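Local coordinates for protein polyporopepsin (Irpex lacteus, PDB 1WKR) that cleaves peptide bonds as a pepsin-family aspartic endopeptidase of broad specificity and clots milk, at residues Thr8-Leu11 / Val12-Val15. Residues are numbered along the deposited sequence; the frame is centred on the assembly and turned at random.
Sequences TNQL and VDYV
Thr8 and Val15 form an antiparallel hydrogen-bonded pair, Thr8 N to Val15 O at 2.9 Å and Val15 N to Thr8 O at 3.0 Å, in the hairpin that joins strands 3-9 and 14-20. The turn follows after the next pair, Asn9 with Tyr14, and is closed by Gln10 N donating to Asp13 O at 2.8 Å. On the face shared by Asn9 and Tyr14, a non-hydrogen-bonded pair, the phenol ring folds back across the neighbouring strand: Asn9 CA stands 3.7 Å from the ring centroid, only 13° off the normal, a CH-pi contact. The Asn9 side chain, with CG anti to the backbone N (chi1 -171°), carries its amide over the hydroxyl end of the ring, the two planes turned well away from parallel, and its two amide ends do different work. Asn9 OD1 accepts from Leu11 N at 2.8 Å, an Asx turn that shapes the bend, whereas Asn9 ND2 makes only a weak bond to Tyr14 OH and also donates to Glu314. Tyr14 OH is held more firmly by Asn157. A leucine in place of Tyr14 would probably leave Asn9 CA without its aromatic cover and Asn157 without its hydroxyl mate. Round the turn, Gln10 NE2 reaches the syn lone pair of Asp13 OD1 at 3.0 Å, the acceptor lying 21° out of the amide plane, while Val15 CG2 packs 3.7 Å from Gln10 CD. Gln10 NE2 donates to Gly100 O as well. Gripped at its backbone O and at OD1 by Gln10, Asp13 is probably kept in a defined orientation about 8 Å, side chain to side chain, from the active-site Asp32.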
loop_
_atom_site.group_PDB
_atom_site.type_symbol
_atom_site.label_atom_id
_atom_site.label_comp_id
_atom_site.label_asym_id
_atom_site.label_seq_id
_atom_site.Cartn_x
_atom_site.Cartn_y
_atom_site.Cartn_z
ATOM N N THR A 8 7.847 -9.267 -2.269
ATOM C CA THR A 8 7.341 -10.496 -1.706
ATOM C C THR A 8 6.053 -10.259 -0.930
ATOM O O THR A 8 5.971 -9.390 -0.080
ATOM C CB THR A 8 8.369 -11.118 -0.768
ATOM O OG1 THR A 8 9.538 -11.430 -1.554
ATOM C CG2 THR A 8 7.937 -12.423 -0.211
ATOM N N ASN A 9 5.035 -11.066 -1.285
ATOM C CA ASN A 9 3.711 -11.011 -0.671
ATOM C C ASN A 9 3.770 -11.723 0.644
ATOM O O ASN A 9 3.978 -12.971 0.661
ATOM C CB ASN A 9 2.722 -11.671 -1.634
ATOM C CG ASN A 9 1.292 -11.493 -1.231
ATOM O OD1 ASN A 9 0.956 -11.554 -0.048
ATOM N ND2 ASN A 9 0.390 -11.301 -2.197
ATOM N N GLN A 10 3.555 -11.028 1.752
ATOM C CA GLN A 10 3.492 -11.597 3.108
ATOM C C GLN A 10 2.057 -11.578 3.626
ATOM O O GLN A 10 1.831 -11.512 4.836
ATOM C CB GLN A 10 4.420 -10.853 4.084
ATOM C CG GLN A 10 5.888 -10.878 3.651
ATOM C CD GLN A 10 6.872 -10.393 4.718
ATOM O OE1 GLN A 10 7.976 -10.952 4.777
ATOM N NE2 GLN A 10 6.471 -9.438 5.517
ATOM N N LEU A 11 1.085 -11.571 2.720
ATOM C CA LEU A 11 -0.353 -11.719 2.986
ATOM C C LEU A 11 -0.954 -10.443 3.520
ATOM O O LEU A 11 -1.971 -9.944 2.968
ATOM C CB LEU A 11 -0.674 -12.882 3.999
ATOM C CG LEU A 11 -0.021 -14.188 3.658
ATOM C CD1 LEU A 11 -0.499 -15.271 4.658
ATOM C CD2 LEU A 11 -0.232 -14.622 2.221
ATOM N N VAL A 12 -0.383 -9.864 4.556
ATOM C CA VAL A 12 -0.861 -8.590 5.125
ATOM C C VAL A 12 -0.122 -7.399 4.556
ATOM O O VAL A 12 -0.552 -6.246 4.719
ATOM C CB VAL A 12 -0.851 -8.596 6.667
ATOM C CG1 VAL A 12 -1.811 -9.717 7.195
ATOM C CG2 VAL A 12 0.526 -8.802 7.265
ATOM N N ASP A 13 1.048 -7.628 3.971
ATOM C CA ASP A 13 1.872 -6.541 3.397
ATOM C C ASP A 13 2.756 -7.138 2.344
ATOM O O ASP A 13 2.833 -8.378 2.227
ATOM C CB ASP A 13 2.681 -5.817 4.514
ATOM C CG ASP A 13 3.544 -6.778 5.299
ATOM O OD1 ASP A 13 4.389 -7.431 4.752
ATOM O OD2 ASP A 13 3.357 -6.772 6.584
ATOM N N TYR A 14 3.414 -6.280 1.568
ATOM C CA TYR A 14 4.517 -6.678 0.688
ATOM C C TYR A 14 5.807 -6.062 1.219
ATOM O O TYR A 14 5.796 -4.941 1.755
ATOM C CB TYR A 14 4.318 -6.107 -0.751
ATOM C CG TYR A 14 3.627 -7.086 -1.681
ATOM C CD1 TYR A 14 2.220 -7.195 -1.697
ATOM C CD2 TYR A 14 4.362 -7.850 -2.572
ATOM C CE1 TYR A 14 1.591 -8.106 -2.585
ATOM C CE2 TYR A 14 3.751 -8.701 -3.464
ATOM C CZ TYR A 14 2.365 -8.804 -3.483
ATOM O OH TYR A 14 1.750 -9.648 -4.375
ATOM N N VAL A 15 6.916 -6.797 1.018
ATOM C CA VAL A 15 8.233 -6.291 1.355
ATOM C C VAL A 15 9.130 -6.350 0.167
ATOM O O VAL A 15 8.940 -7.069 -0.812
ATOM C CB VAL A 15 8.885 -7.112 2.482
ATOM C CG1 VAL A 15 8.139 -6.826 3.788
ATOM C CG2 VAL A 15 8.931 -8.615 2.173
#